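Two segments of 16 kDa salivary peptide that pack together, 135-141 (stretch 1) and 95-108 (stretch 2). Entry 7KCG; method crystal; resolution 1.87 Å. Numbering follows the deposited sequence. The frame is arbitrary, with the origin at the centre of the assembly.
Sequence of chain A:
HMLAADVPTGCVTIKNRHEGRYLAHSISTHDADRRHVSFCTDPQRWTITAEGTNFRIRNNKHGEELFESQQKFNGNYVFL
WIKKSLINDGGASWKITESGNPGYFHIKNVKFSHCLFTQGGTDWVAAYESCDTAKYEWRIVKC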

# COMPACT_ATOMS: atom_id res chain seq x y z
N LYS A 135 12.02 -4.03 -4.58
CA LYS A 135 10.87 -3.35 -5.18
C LYS A 135 9.58 -3.64 -4.43
O LYS A 135 8.61 -2.90 -4.59
CB LYS A 135 10.71 -3.77 -6.64
CG LYS A 135 12.00 -3.71 -7.48
CD LYS A 135 11.87 -4.53 -8.77
CE LYS A 135 13.22 -4.78 -9.45
NZ LYS A 135 13.10 -5.60 -10.70
N TYR A 136 9.56 -4.72 -3.66
CA TYR A 136 8.41 -5.16 -2.88
C TYR A 136 8.48 -4.74 -1.42
O TYR A 136 7.58 -5.09 -0.65
CB TYR A 136 8.30 -6.69 -2.95
CG TYR A 136 8.04 -7.24 -4.34
CD1 TYR A 136 9.10 -7.57 -5.18
CD2 TYR A 136 6.75 -7.43 -4.80
CE1 TYR A 136 8.86 -8.08 -6.46
CE2 TYR A 136 6.50 -7.94 -6.07
CZ TYR A 136 7.57 -8.26 -6.90
OH TYR A 136 7.33 -8.76 -8.16
N GLU A 137 9.52 -4.03 -1.01
CA GLU A 137 9.79 -3.82 0.40
C GLU A 137 9.43 -2.39 0.78
O GLU A 137 9.76 -1.46 0.05
CB GLU A 137 11.26 -4.14 0.73
CG GLU A 137 11.57 -5.63 0.53
CD GLU A 137 13.03 -5.98 0.79
OE1 GLU A 137 13.88 -5.09 0.64
OE2 GLU A 137 13.31 -7.15 1.13
N TRP A 138 8.74 -2.24 1.91
CA TRP A 138 8.17 -0.96 2.30
C TRP A 138 8.53 -0.62 3.73
O TRP A 138 8.31 -1.44 4.64
CB TRP A 138 6.65 -0.97 2.13
CG TRP A 138 6.23 -1.32 0.75
CD1 TRP A 138 6.12 -2.57 0.23
CD2 TRP A 138 5.90 -0.41 -0.30
NE1 TRP A 138 5.73 -2.49 -1.10
CE2 TRP A 138 5.58 -1.18 -1.44
CE3 TRP A 138 5.83 0.99 -0.39
CZ2 TRP A 138 5.18 -0.60 -2.66
CZ3 TRP A 138 5.44 1.56 -1.60
CH2 TRP A 138 5.14 0.77 -2.71
N ARG A 139 9.02 0.60 3.94
CA ARG A 139 9.31 1.09 5.29
C ARG A 139 8.09 1.81 5.85
O ARG A 139 7.63 2.80 5.27
CB ARG A 139 10.52 2.03 5.30
CG ARG A 139 10.89 2.50 6.71
CD ARG A 139 12.24 3.23 6.75
NE ARG A 139 12.09 4.69 6.69
CZ ARG A 139 12.98 5.52 6.14
NH1 ARG A 139 14.09 5.04 5.57
NH2 ARG A 139 12.76 6.83 6.13
N ILE A 140 7.58 1.32 6.98
CA ILE A 140 6.35 1.82 7.58
C ILE A 140 6.70 2.43 8.93
O ILE A 140 7.13 1.72 9.84
CB ILE A 140 5.30 0.71 7.74
CG1 ILE A 140 4.96 0.11 6.37
CG2 ILE A 140 4.06 1.24 8.45
CD1 ILE A 140 4.03 -1.08 6.43
N VAL A 141 6.52 3.75 9.06
CA VAL A 141 6.93 4.48 10.26
C VAL A 141 5.76 5.29 10.80
O VAL A 141 5.01 5.90 10.03
CB VAL A 141 8.13 5.41 9.98
CG1 VAL A 141 8.62 6.05 11.27
CG2 VAL A 141 9.26 4.64 9.29
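Stretch 2, residues 95-108: KITESGNPGYFHIK

Stretch 2 is a β-hairpin whose second strand crosses stretch 1 steeply, the N-to-C directions of strands 104-108 and 138-141 making 108° with a closest axial approach of 4.4 Å. The first strand, 95-98, lies farther off and reaches stretch 1 through Ile-96, whose CG2 is 3.9 Å from Ile-140 CD1. Beyond it the chain turns into the loop. Ser-99 holds the loop together: its OG accepts from Asn-101 N (3.1 Å) and donates to Tyr-104 O (3.1 Å). Gly-100 N meets Glu-137 OE2 through a water, 2.7 Å from each atom. A type II turn from Asn-101 to Tyr-104 follows, with Gly-103 at positive phi, and Gly-103 O lies 3.7 Å from Arg-139 CA.

Tyr-104 then sits beside Arg-139, CE1 to CB 3.7 Å. Phe-105 forms the firm register with Trp-138, an antiparallel pair with both hydrogen bonds made: Phe-105 N to Trp-138 O at 2.6 Å and Trp-138 N to Phe-105 O at 2.8 Å. His-106 begins pointing away, yet its ring returns, bringing CD2 within 3.5 Å of Tyr-136 O. Ile-107 points toward stretch 1 and lays CD1 over the face of the Trp-138 indole, 3.5 Å from Trp-138 CG. Lys-108 makes no contact with stretch 1.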

# COMPACT_ATOMS: atom_id res chain seq x y z
N LYS A 95 -1.94 -8.37 4.30
CA LYS A 95 -1.05 -9.05 5.23
C LYS A 95 0.31 -8.34 5.21
O LYS A 95 0.98 -8.31 4.17
CB LYS A 95 -0.90 -10.53 4.90
CG LYS A 95 -2.19 -11.34 4.98
N ILE A 96 0.70 -7.78 6.35
CA ILE A 96 1.89 -6.94 6.47
C ILE A 96 2.88 -7.70 7.34
O ILE A 96 2.64 -7.88 8.54
CB ILE A 96 1.55 -5.57 7.06
CG1 ILE A 96 0.46 -4.89 6.21
CG2 ILE A 96 2.80 -4.69 7.08
CD1 ILE A 96 0.17 -3.46 6.61
N THR A 97 3.97 -8.16 6.74
CA THR A 97 4.92 -9.05 7.41
C THR A 97 6.34 -8.54 7.21
O THR A 97 6.65 -7.85 6.24
CB THR A 97 4.80 -10.48 6.88
OG1 THR A 97 4.89 -10.47 5.46
CG2 THR A 97 3.45 -11.10 7.28
N GLU A 98 7.19 -8.90 8.14
CA GLU A 98 8.57 -8.42 8.04
C GLU A 98 9.22 -9.03 6.82
O GLU A 98 9.05 -10.18 6.59
CB GLU A 98 9.36 -8.88 9.26
CG GLU A 98 8.82 -8.29 10.53
CD GLU A 98 9.35 -8.91 11.81
OE1 GLU A 98 10.07 -9.91 11.74
OE2 GLU A 98 9.01 -8.38 12.85
N SER A 99 9.95 -8.22 6.09
CA SER A 99 10.83 -8.71 5.04
C SER A 99 12.17 -9.11 5.66
O SER A 99 12.37 -9.01 6.88
CB SER A 99 11.05 -7.64 3.98
OG SER A 99 12.07 -6.74 4.39
N GLY A 100 13.11 -9.53 4.82
CA GLY A 100 14.43 -9.91 5.30
C GLY A 100 15.29 -8.74 5.76
O GLY A 100 16.27 -8.95 6.49
N ASN A 101 14.94 -7.52 5.36
CA ASN A 101 15.65 -6.28 5.62
C ASN A 101 14.98 -5.52 6.75
O ASN A 101 13.75 -5.29 6.69
CB ASN A 101 15.70 -5.42 4.36
CG ASN A 101 16.43 -6.10 3.21
OD1 ASN A 101 15.89 -7.01 2.57
ND2 ASN A 101 17.65 -5.67 2.94
N PRO A 102 15.74 -5.11 7.75
CA PRO A 102 15.15 -4.57 8.98
C PRO A 102 14.36 -3.29 8.75
O PRO A 102 14.82 -2.38 8.06
CB PRO A 102 16.37 -4.31 9.87
CG PRO A 102 17.40 -5.26 9.36
CD PRO A 102 17.19 -5.35 7.89
N GLY A 103 13.19 -3.22 9.38
CA GLY A 103 12.29 -2.09 9.22
C GLY A 103 11.46 -2.09 7.96
O GLY A 103 10.55 -1.25 7.84
N TYR A 104 11.72 -2.98 7.00
CA TYR A 104 10.94 -3.04 5.77
C TYR A 104 9.95 -4.19 5.83
O TYR A 104 10.24 -5.26 6.36
CB TYR A 104 11.82 -3.18 4.54
CG TYR A 104 12.69 -1.98 4.27
CD1 TYR A 104 12.22 -0.92 3.52
CD2 TYR A 104 13.99 -1.91 4.79
CE1 TYR A 104 13.01 0.19 3.27
CE2 TYR A 104 14.80 -0.79 4.54
CZ TYR A 104 14.29 0.25 3.77
OH TYR A 104 15.06 1.36 3.51
N PHE A 105 8.77 -3.96 5.25
CA PHE A 105 7.70 -4.95 5.26
C PHE A 105 7.27 -5.25 3.83
O PHE A 105 7.42 -4.43 2.93
CB PHE A 105 6.48 -4.45 6.06
CG PHE A 105 6.78 -4.15 7.50
CD1 PHE A 105 7.36 -2.95 7.88
CD2 PHE A 105 6.48 -5.09 8.48
CE1 PHE A 105 7.65 -2.69 9.22
CE2 PHE A 105 6.76 -4.83 9.83
CZ PHE A 105 7.34 -3.63 10.19
N HIS A 106 6.77 -6.47 3.64
CA HIS A 106 5.97 -6.84 2.49
C HIS A 106 4.51 -6.54 2.81
O HIS A 106 4.04 -6.80 3.92
CB HIS A 106 6.17 -8.32 2.18
CG HIS A 106 7.56 -8.67 1.75
ND1 HIS A 106 8.29 -9.69 2.32
CD2 HIS A 106 8.36 -8.14 0.79
CE1 HIS A 106 9.47 -9.78 1.73
NE2 HIS A 106 9.53 -8.84 0.79
N ILE A 107 3.79 -5.97 1.85
CA ILE A 107 2.37 -5.65 2.00
C ILE A 107 1.63 -6.50 0.98
O ILE A 107 1.72 -6.23 -0.22
CB ILE A 107 2.09 -4.16 1.78
CG1 ILE A 107 2.94 -3.32 2.73
CG2 ILE A 107 0.61 -3.85 1.98
CD1 ILE A 107 3.16 -1.85 2.33
N LYS A 108 0.95 -7.56 1.43
CA LYS A 108 0.41 -8.58 0.54
C LYS A 108 -1.12 -8.57 0.57
O LYS A 108 -1.72 -8.67 1.64
CB LYS A 108 0.92 -9.96 0.93
CG LYS A 108 0.48 -11.05 -0.02
CD LYS A 108 0.82 -12.42 0.54
CE LYS A 108 1.94 -13.06 -0.24
NZ LYS A 108 1.62 -14.49 -0.52
O HOH W 1 13.67 -9.64 2.17
O HOH W 2 4.96 -5.67 -0.80